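KLLA0F20702p (Kluyveromyces lactis, PDB 5Y5A) is an Est1 telomerase-activating protein that probably helps recruit telomerase to telomeres through binding Cdc13, this chain being its N-terminal, largely helical part. Local coordinates at residues F420-L423 and A424-R427; E528-S531 and S532-V536. One frame throughout, in Å; residues are numbered along the deposited sequence.

Contact 1: F420-L423 and A424-R427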
loop_
_atom_site.group_PDB
_atom_site.type_symbol
_atom_site.label_atom_id
_atom_site.label_comp_id
_atom_site.label_asym_id
_atom_site.label_seq_id
_atom_site.Cartn_x
_atom_site.Cartn_y
_atom_site.Cartn_z
ATOM N N PHE A 420 0.274 -11.822 14.483
ATOM C CA PHE A 420 -1.065 -11.417 14.085
ATOM C C PHE A 420 -1.393 -11.914 12.685
ATOM O O PHE A 420 -2.562 -12.092 12.360
ATOM C CB PHE A 420 -1.218 -9.886 14.157
ATOM C CG PHE A 420 -0.531 -9.144 13.034
ATOM C CD1 PHE A 420 -1.203 -8.869 11.848
ATOM C CD2 PHE A 420 0.780 -8.709 13.172
ATOM C CE1 PHE A 420 -0.576 -8.194 10.816
ATOM C CE2 PHE A 420 1.417 -8.032 12.144
ATOM C CZ PHE A 420 0.738 -7.775 10.961
ATOM N N GLN A 421 -0.369 -12.154 11.865
ATOM C CA GLN A 421 -0.595 -12.355 10.426
ATOM C C GLN A 421 -1.456 -13.565 10.086
ATOM O O GLN A 421 -2.196 -13.549 9.101
ATOM C CB GLN A 421 0.730 -12.485 9.673
ATOM C CG GLN A 421 1.524 -11.206 9.560
ATOM C CD GLN A 421 2.545 -11.067 10.668
ATOM O OE1 GLN A 421 2.534 -11.826 11.646
ATOM N NE2 GLN A 421 3.441 -10.098 10.520
ATOM N N TYR A 422 -1.346 -14.616 10.888
ATOM C CA TYR A 422 -2.026 -15.870 10.581
ATOM C C TYR A 422 -3.541 -15.713 10.506
ATOM O O TYR A 422 -4.141 -16.042 9.485
ATOM C CB TYR A 422 -1.633 -16.929 11.604
ATOM C CG TYR A 422 -0.189 -17.311 11.441
ATOM C CD1 TYR A 422 0.241 -17.953 10.284
ATOM C CD2 TYR A 422 0.752 -16.998 12.406
ATOM C CE1 TYR A 422 1.556 -18.301 10.107
ATOM C CE2 TYR A 422 2.090 -17.340 12.232
ATOM C CZ TYR A 422 2.482 -17.993 11.075
ATOM O OH TYR A 422 3.803 -18.350 10.876
ATOM N N LEU A 423 -4.154 -15.178 11.556
ATOM C CA LEU A 423 -5.600 -14.976 11.538
ATOM C C LEU A 423 -5.987 -13.693 10.785
ATOM O O LEU A 423 -7.101 -13.576 10.282
ATOM C CB LEU A 423 -6.148 -14.954 12.966
ATOM C CG LEU A 423 -6.099 -16.298 13.720
ATOM C CD1 LEU A 423 -6.898 -16.224 15.007
ATOM C CD2 LEU A 423 -6.612 -17.448 12.853
ATOM N N ALA A 424 -5.062 -12.742 10.694
ATOM C CA ALA A 424 -5.300 -11.520 9.916
ATOM C C ALA A 424 -5.507 -11.836 8.441
ATOM O O ALA A 424 -6.331 -11.216 7.780
ATOM C CB ALA A 424 -4.149 -10.540 10.079
ATOM N N MET A 425 -4.762 -12.808 7.931
ATOM C CA MET A 425 -4.909 -13.228 6.540
ATOM C C MET A 425 -6.294 -13.820 6.293
ATOM O O MET A 425 -6.912 -13.556 5.262
ATOM C CB MET A 425 -3.814 -14.242 6.156
ATOM C CG MET A 425 -2.448 -13.595 5.896
ATOM S SD MET A 425 -1.185 -14.710 5.238
ATOM C CE MET A 425 -1.088 -15.937 6.536
ATOM N N ALA A 426 -6.789 -14.606 7.243
ATOM C CA ALA A 426 -8.148 -15.133 7.123
ATOM C C ALA A 426 -9.190 -14.006 7.128
ATOM O O ALA A 426 -10.167 -14.071 6.380
ATOM C CB ALA A 426 -8.436 -16.143 8.238
ATOM N N ARG A 427 -8.991 -12.982 7.962
ATOM C CA ARG A 427 -9.930 -11.853 8.022
ATOM C C ARG A 427 -10.000 -11.144 6.679
ATOM O O ARG A 427 -11.067 -10.769 6.202
ATOM C CB ARG A 427 -9.527 -10.833 9.089
ATOM C CG ARG A 427 -9.812 -11.221 10.520
ATOM C CD ARG A 427 -9.517 -10.045 11.431
ATOM N NE ARG A 427 -10.383 -8.902 11.149
ATOM C CZ ARG A 427 -10.029 -7.635 11.345
ATOM N NH1 ARG A 427 -10.879 -6.651 11.070
ATOM N NH2 ARG A 427 -8.819 -7.349 11.814
#

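Contact 2: E528-S531 and S532-V536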
loop_
_atom_site.group_PDB
_atom_site.type_symbol
_atom_site.label_atom_id
_atom_site.label_comp_id
_atom_site.label_asym_id
_atom_site.label_seq_id
_atom_site.Cartn_x
_atom_site.Cartn_y
_atom_site.Cartn_z
ATOM N N GLU A 528 -5.431 -11.860 24.033
ATOM C CA GLU A 528 -6.764 -11.297 23.913
ATOM C C GLU A 528 -7.035 -10.859 22.481
ATOM O O GLU A 528 -8.104 -11.136 21.943
ATOM C CB GLU A 528 -6.938 -10.136 24.891
ATOM C CG GLU A 528 -7.009 -10.612 26.336
ATOM C CD GLU A 528 -6.846 -9.500 27.346
ATOM O OE1 GLU A 528 -6.962 -9.783 28.557
ATOM O OE2 GLU A 528 -6.598 -8.349 26.936
ATOM N N GLU A 529 -6.065 -10.211 21.844
ATOM C CA GLU A 529 -6.244 -9.797 20.454
ATOM C C GLU A 529 -6.463 -11.012 19.557
ATOM O O GLU A 529 -7.307 -10.985 18.663
ATOM C CB GLU A 529 -5.050 -8.973 19.972
ATOM C CG GLU A 529 -4.964 -7.603 20.637
ATOM C CD GLU A 529 -3.891 -6.701 20.041
ATOM O OE1 GLU A 529 -2.969 -7.214 19.370
ATOM O OE2 GLU A 529 -3.973 -5.472 20.249
ATOM N N HIS A 530 -5.717 -12.079 19.819
ATOM C CA HIS A 530 -5.896 -13.344 19.107
ATOM C C HIS A 530 -7.311 -13.903 19.330
ATOM O O HIS A 530 -7.962 -14.382 18.400
ATOM C CB HIS A 530 -4.840 -14.357 19.557
ATOM C CG HIS A 530 -5.003 -15.716 18.945
ATOM N ND1 HIS A 530 -5.574 -16.771 19.623
ATOM C CD2 HIS A 530 -4.669 -16.190 17.722
ATOM C CE1 HIS A 530 -5.592 -17.837 18.842
ATOM N NE2 HIS A 530 -5.050 -17.512 17.682
ATOM N N SER A 531 -7.787 -13.812 20.565
ATOM C CA SER A 531 -9.131 -14.264 20.903
ATOM C C SER A 531 -10.184 -13.448 20.147
ATOM O O SER A 531 -11.128 -14.001 19.582
ATOM C CB SER A 531 -9.356 -14.167 22.409
ATOM O OG SER A 531 -10.636 -14.657 22.754
ATOM N N SER A 532 -9.993 -12.132 20.119
ATOM C CA SER A 532 -10.860 -11.249 19.353
ATOM C C SER A 532 -10.906 -11.604 17.859
ATOM O O SER A 532 -11.982 -11.571 17.256
ATOM C CB SER A 532 -10.416 -9.798 19.525
ATOM O OG SER A 532 -11.105 -8.959 18.610
ATOM N N ARG A 533 -9.756 -11.936 17.257
ATOM C CA ARG A 533 -9.736 -12.365 15.851
ATOM C C ARG A 533 -10.458 -13.698 15.654
ATOM O O ARG A 533 -11.100 -13.918 14.625
ATOM C CB ARG A 533 -8.301 -12.481 15.322
ATOM C CG ARG A 533 -7.583 -11.150 15.151
ATOM C CD ARG A 533 -6.244 -11.330 14.444
ATOM N NE ARG A 533 -5.573 -10.053 14.234
ATOM C CZ ARG A 533 -4.657 -9.541 15.049
ATOM N NH1 ARG A 533 -4.283 -10.194 16.149
ATOM N NH2 ARG A 533 -4.115 -8.368 14.763
ATOM N N VAL A 534 -10.333 -14.589 16.635
ATOM C CA VAL A 534 -11.005 -15.880 16.579
ATOM C C VAL A 534 -12.515 -15.674 16.500
ATOM O O VAL A 534 -13.191 -16.263 15.652
ATOM C CB VAL A 534 -10.647 -16.755 17.799
ATOM C CG1 VAL A 534 -11.606 -17.939 17.925
ATOM C CG2 VAL A 534 -9.201 -17.236 17.693
ATOM N N GLN A 535 -13.037 -14.812 17.364
ATOM C CA GLN A 535 -14.469 -14.532 17.391
ATOM C C GLN A 535 -14.969 -13.962 16.063
ATOM O O GLN A 535 -15.953 -14.436 15.511
ATOM C CB GLN A 535 -14.793 -13.573 18.532
ATOM C CG GLN A 535 -14.295 -14.068 19.874
ATOM C CD GLN A 535 -14.751 -13.196 21.015
ATOM O OE1 GLN A 535 -14.012 -12.330 21.488
ATOM N NE2 GLN A 535 -15.978 -13.419 21.473
ATOM N N VAL A 536 -14.276 -12.956 15.540
ATOM C CA VAL A 536 -14.735 -12.314 14.320
ATOM C C VAL A 536 -14.628 -13.277 13.139
ATOM O O VAL A 536 -15.400 -13.182 12.185
ATOM C CB VAL A 536 -13.946 -11.005 14.027
ATOM C CG1 VAL A 536 -12.455 -11.286 13.789
ATOM C CG2 VAL A 536 -14.552 -10.264 12.846
HETATM O O HOH W 1 -2.274 -9.366 17.687
#

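Contact 1: F420-L423 and A424-R427
Phe420 meets Ala424 one turn further on: the methyl CB of Ala424 lies 3.8 Å from CD1 of Phe420, at the ring's edge and near its plane. Phe420 has CG wedged between its backbone N and carbonyl carbon (chi1 75°), and from there the ring presents its CD1 edge to the alanine methyl; the amide carbon CD of the next residue, Gln421, lies over one ring face, toward its rim. The backbones of the same pair join through Ala424 N and Phe420 O, a hydrogen bond of 3.1 Å. Met425 N donates to Gln421 O at 2.9 Å, and the methionine side chain follows that carbonyl, its CG 3.2 Å from Gln421 O. A bend at chi3 (-60°) folds CE back to 4.5 Å from Tyr422 CD1, approaching the ring obliquely. These i to i+4 bonds, continued by Arg427 N to Leu423 O at 3.1 Å, belong to helix 421-433, in the region of the Est1 DNA/RNA-binding domain. Beyond the turn, Met425 packs on Phe362 and Leu365 of helix 339-379, and Tyr422 rests on Tyr354 and Ile358 of that helix. Shortening Met425 to an alanine would remove the thioether arm, which is likely to open a gap beside Tyr422 and leave Phe362 and Leu365 without that packing partner. Arg427 turns its guanidinium to three acids, forming salt bridges with Asp500, Glu484 and Asp485.

Contact 2: E528-S531 and S532-V536
Two successive turns of helix 526-546 make this contact, with regular i to i+4 bonding from Ser532 N to Glu528 O (2.8 Å) through Gln535 N to Ser531 O (3.0 Å). On one flank His530 and Val534 form a CH-pi contact: CG2 of Val534 stands over one face of the imidazole, 4.1 Å from the ring centroid and 23° off its normal, displaced toward the rim. His530 has CG opposite its backbone N (chi1 176°), which swings the ring under the valine methyl, its face turned to CG2, and its NE2 is hydrogen-bonded to Phe414 O. On another flank, Glu529 and Arg533 are oppositely charged but OE1 of Glu529 and NH1 of Arg533 remain 4.6 Å apart, too far for direct pairing. A water spans the gap, donating to Glu529 OE1 at 2.8 Å and accepting from Arg533 NH1 at 2.7 Å, in the plane of the guanidinium at its edge. The other carboxylate oxygen, OE2, bonds to Tyr480 OH, while Arg533 directs NE to Glu484 and NH2 to Glu483 in salt bridges. Ser532 OG is hydrogen-bonded to Tyr482 OH. With all three guanidinium nitrogens engaged, the rotation of this group is probably well fixed, and the nearby carboxylates would be expected to offset its positive charge, the water relaying Glu529 to it without direct ion pairing.

Contact 1 comes first along the chain, on helix 421-433, and contact 2 follows on helix 526-546; their centres lie about 10 Å apart, on the same side of the chain's centre. The two helices pack directly: Leu423 CD1 comes within 3.5 Å of His530 NE2 and 3.7 Å of Val534 CG2, so the leucine meets the residues of the CH-pi pair, while Phe420 CB lies 3.3 Å from Arg533 NH2. Glu484 of helix 483-487 salt-bridges both Arg427 and Arg533, tying the contacts together. Helix 526-546 thus packs against helix 421-433, joining parts of the sequence about a hundred residues apart in one helical body.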